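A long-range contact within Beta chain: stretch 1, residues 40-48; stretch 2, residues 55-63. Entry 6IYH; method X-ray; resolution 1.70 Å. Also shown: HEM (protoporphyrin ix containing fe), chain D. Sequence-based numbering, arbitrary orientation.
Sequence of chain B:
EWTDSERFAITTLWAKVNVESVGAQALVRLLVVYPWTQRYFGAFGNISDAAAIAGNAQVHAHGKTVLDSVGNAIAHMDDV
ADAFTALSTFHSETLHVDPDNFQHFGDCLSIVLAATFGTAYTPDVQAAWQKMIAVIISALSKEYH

Stretch 1 (40-48) YFGAFGNIS
Stretch 2, residues 55-63: GNAQVHAHG

Phe44 is the centre of this contact, which buries 355 Å² in all. Residues 40-44 form the end of a 3-10 segment, and residues 45-48 continue as loop; across from them, a helix starts at Ala57 and runs on beyond Gly63. The register is set by Phe44 opposite Gln58, with CA atoms 5.7 Å apart, and by Ile47 near Asn56, 7.6 Å between CA atoms.

The CA-to-CB bond of Phe44 points sideways, but chi1 of -68° (m) and chi2 of -3° bring the ring to the first turns of the helix. Gln58 O lies over one face of it. Phe44 CZ comes within 3.4 Å of His62 CB, and Phe44 CD2 within 3.8 Å of Val59 CG2. A broad, flat hydrocarbon ring suits this buried place because it can touch several helix residues at once. Ile47 (chi1 p, chi2 t) extends the apolar patch, its CG2 3.9 Å from Val59 CG2.

Asn56 does two jobs with one amide. In the t rotamer (chi2 -47°), its OD1 caps the helix, accepting from Val59 N at 3.2 Å and weakly from Gln58 N at 2.9 Å. Its ND2 donates to Phe44 O at 3.0 Å, nearly linearly, and weakly to Asn46 O at 3.4 Å. Gln58 (chi1 m, chi2 t) lays its CB 3.8 Å from Phe44 CD1, and its exposed place suits a polar end. After Phe44, Gly45 has phi/psi of 87/-141°, where a CB would jam against the preceding carbonyl O, so glycine fits.

The CA-to-CB bond of His62 (chi1 t, chi2 63°) points toward the first stretch. Its ring packs obliquely beside those of Phe44 and Phe41 (chi1 m), with Phe41 CE1 3.6 Å from His62 CD2. Histidine also offers a nitrogen: NE2 is 2.7 Å from the O of a water that binds HEM FE at 2.1 Å.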

# COMPACT_ATOMS: atom_id res chain seq x y z
N TYR B 40 -3.05 5.67 -18.19
CA TYR B 40 -1.75 6.31 -18.40
C TYR B 40 -1.28 6.10 -19.84
O TYR B 40 -0.44 6.83 -20.28
CB TYR B 40 -0.74 5.81 -17.43
CG TYR B 40 -1.04 6.05 -15.97
CD1 TYR B 40 -0.79 7.28 -15.35
CD2 TYR B 40 -1.58 5.04 -15.19
CE1 TYR B 40 -1.02 7.50 -14.00
CE2 TYR B 40 -1.78 5.24 -13.79
CZ TYR B 40 -1.53 6.50 -13.20
OH TYR B 40 -1.69 6.72 -11.83
N PHE B 41 -1.89 5.19 -20.57
CA PHE B 41 -1.42 4.75 -21.89
C PHE B 41 -2.50 4.99 -22.98
O PHE B 41 -2.76 4.12 -23.82
CB PHE B 41 -1.18 3.24 -21.85
CG PHE B 41 -0.07 2.83 -20.98
CD1 PHE B 41 1.27 2.95 -21.39
CD2 PHE B 41 -0.32 2.22 -19.78
CE1 PHE B 41 2.32 2.56 -20.55
CE2 PHE B 41 0.71 1.86 -18.95
CZ PHE B 41 2.02 1.98 -19.37
N GLY B 42 -3.15 6.12 -22.94
CA GLY B 42 -4.02 6.57 -24.08
C GLY B 42 -3.51 6.51 -25.53
O GLY B 42 -4.29 6.22 -26.42
N ALA B 43 -2.24 6.79 -25.74
CA ALA B 43 -1.56 6.67 -27.03
C ALA B 43 -1.64 5.30 -27.76
O ALA B 43 -1.25 5.17 -28.92
CB ALA B 43 -0.09 7.03 -26.81
N PHE B 44 -2.05 4.25 -27.06
CA PHE B 44 -2.05 2.91 -27.59
C PHE B 44 -3.33 2.55 -28.30
O PHE B 44 -3.42 1.50 -28.91
CB PHE B 44 -1.78 1.87 -26.49
CG PHE B 44 -0.40 1.90 -25.91
CD1 PHE B 44 0.59 2.75 -26.37
CD2 PHE B 44 -0.12 1.06 -24.87
CE1 PHE B 44 1.85 2.76 -25.79
CE2 PHE B 44 1.15 1.10 -24.27
CZ PHE B 44 2.13 1.94 -24.76
N GLY B 45 -4.36 3.39 -28.20
CA GLY B 45 -5.64 3.10 -28.76
C GLY B 45 -6.49 2.31 -27.82
O GLY B 45 -6.49 2.53 -26.58
N ASN B 46 -7.23 1.36 -28.38
CA ASN B 46 -8.14 0.59 -27.63
C ASN B 46 -7.40 -0.48 -26.81
O ASN B 46 -6.82 -1.43 -27.34
CB ASN B 46 -9.22 -0.04 -28.50
CG ASN B 46 -10.21 -0.88 -27.68
OD1 ASN B 46 -10.43 -0.64 -26.45
ND2 ASN B 46 -10.78 -1.90 -28.34
N ILE B 47 -7.40 -0.25 -25.50
CA ILE B 47 -6.79 -1.17 -24.54
C ILE B 47 -7.79 -1.44 -23.43
O ILE B 47 -7.37 -1.61 -22.26
CB ILE B 47 -5.45 -0.67 -24.01
CG1 ILE B 47 -5.59 0.74 -23.47
CG2 ILE B 47 -4.41 -0.66 -25.15
CD1 ILE B 47 -4.36 1.33 -22.81
N SER B 48 -9.08 -1.54 -23.78
CA SER B 48 -10.13 -1.59 -22.76
C SER B 48 -10.64 -2.99 -22.47
O SER B 48 -11.53 -3.11 -21.63
CB SER B 48 -11.34 -0.74 -23.18
OG SER B 48 -11.97 -1.35 -24.28
N GLY B 55 -3.68 -8.42 -28.10
CA GLY B 55 -3.25 -8.33 -29.50
C GLY B 55 -2.73 -7.03 -29.98
O GLY B 55 -2.42 -6.87 -31.16
N ASN B 56 -2.69 -6.03 -29.10
CA ASN B 56 -2.29 -4.70 -29.50
C ASN B 56 -0.76 -4.59 -29.72
O ASN B 56 0.04 -4.61 -28.79
CB ASN B 56 -2.79 -3.72 -28.41
CG ASN B 56 -2.59 -2.29 -28.79
OD1 ASN B 56 -1.55 -1.89 -29.23
ND2 ASN B 56 -3.58 -1.47 -28.52
N ALA B 57 -0.37 -4.29 -30.96
CA ALA B 57 1.05 -4.11 -31.33
C ALA B 57 1.80 -3.07 -30.54
O ALA B 57 2.96 -3.26 -30.24
CB ALA B 57 1.17 -3.83 -32.86
N GLN B 58 1.15 -1.98 -30.15
CA GLN B 58 1.77 -0.96 -29.34
C GLN B 58 2.00 -1.39 -27.93
O GLN B 58 3.01 -1.01 -27.38
CB GLN B 58 1.01 0.36 -29.35
CG GLN B 58 1.10 0.92 -30.75
CD GLN B 58 0.24 2.12 -30.92
OE1 GLN B 58 0.70 3.22 -30.63
NE2 GLN B 58 -1.00 1.95 -31.48
N VAL B 59 1.07 -2.19 -27.43
CA VAL B 59 1.34 -2.78 -26.08
C VAL B 59 2.59 -3.66 -26.13
O VAL B 59 3.46 -3.61 -25.26
CB VAL B 59 0.12 -3.56 -25.62
CG1 VAL B 59 0.41 -4.26 -24.29
CG2 VAL B 59 -1.02 -2.59 -25.37
N HIS B 60 2.63 -4.54 -27.12
CA HIS B 60 3.79 -5.38 -27.29
C HIS B 60 5.07 -4.58 -27.39
O HIS B 60 6.09 -4.90 -26.71
CB HIS B 60 3.68 -6.28 -28.47
CG HIS B 60 2.42 -7.09 -28.51
ND1 HIS B 60 1.87 -7.51 -29.70
CD2 HIS B 60 1.53 -7.43 -27.55
CE1 HIS B 60 0.75 -8.17 -29.46
NE2 HIS B 60 0.56 -8.19 -28.15
N ALA B 61 5.10 -3.54 -28.25
CA ALA B 61 6.29 -2.75 -28.37
C ALA B 61 6.71 -2.06 -27.07
O ALA B 61 7.92 -1.96 -26.69
CB ALA B 61 6.12 -1.71 -29.51
N HIS B 62 5.73 -1.54 -26.37
CA HIS B 62 6.02 -0.87 -25.12
C HIS B 62 6.54 -1.82 -24.03
O HIS B 62 7.46 -1.50 -23.29
CB HIS B 62 4.85 -0.04 -24.56
CG HIS B 62 5.30 0.82 -23.45
ND1 HIS B 62 6.23 1.83 -23.66
CD2 HIS B 62 5.09 0.76 -22.10
CE1 HIS B 62 6.56 2.35 -22.50
NE2 HIS B 62 5.86 1.75 -21.54
N GLY B 63 5.95 -2.99 -24.00
CA GLY B 63 6.39 -4.01 -23.06
C GLY B 63 7.88 -4.35 -23.32
O GLY B 63 8.67 -4.52 -22.39
CHA HEM D . 7.37 5.11 -20.67
CHB HEM D . 10.18 2.15 -18.14
CHC HEM D . 6.45 1.29 -15.16
CHD HEM D . 3.71 4.39 -17.63
C1A HEM D . 8.44 4.39 -20.19
C2A HEM D . 9.68 4.30 -20.88
C3A HEM D . 10.45 3.47 -20.21
C4A HEM D . 9.71 3.00 -19.09
CMA HEM D . 11.88 3.07 -20.56
CAA HEM D . 10.09 5.03 -22.15
CBA HEM D . 10.83 6.31 -21.77
CGA HEM D . 11.33 7.12 -22.95
O1A HEM D . 10.55 7.68 -23.75
O2A HEM D . 12.55 7.27 -23.15
C1B HEM D . 9.40 1.63 -17.09
C2B HEM D . 9.88 0.71 -16.10
C3B HEM D . 8.80 0.42 -15.32
C4B HEM D . 7.71 1.28 -15.76
CMB HEM D . 11.25 0.02 -15.98
CAB HEM D . 8.63 -0.48 -14.16
CBB HEM D . 9.49 -1.46 -13.85
C1C HEM D . 5.34 1.98 -15.57
C2C HEM D . 4.02 1.99 -14.97
C3C HEM D . 3.24 2.89 -15.69
C4C HEM D . 4.12 3.51 -16.68
CMC HEM D . 3.65 1.00 -13.93
CAC HEM D . 1.80 3.23 -15.59
CBC HEM D . 0.99 2.50 -14.81
C1D HEM D . 4.52 4.77 -18.72
C2D HEM D . 3.99 5.62 -19.78
C3D HEM D . 5.00 5.88 -20.62
C4D HEM D . 6.11 5.11 -20.05
CMD HEM D . 2.58 6.21 -19.85
CAD HEM D . 4.98 6.68 -21.91
CBD HEM D . 4.34 5.72 -22.95
CGD HEM D . 4.20 6.24 -24.37
O1D HEM D . 5.11 6.07 -25.21
O2D HEM D . 3.14 6.74 -24.72
NA HEM D . 8.48 3.60 -19.12
NB HEM D . 8.13 2.01 -16.80
NC HEM D . 5.35 2.95 -16.56
ND HEM D . 5.83 4.47 -18.85
FE HEM D . 6.95 3.31 -17.84
O HOH W 1 6.19 1.69 -18.91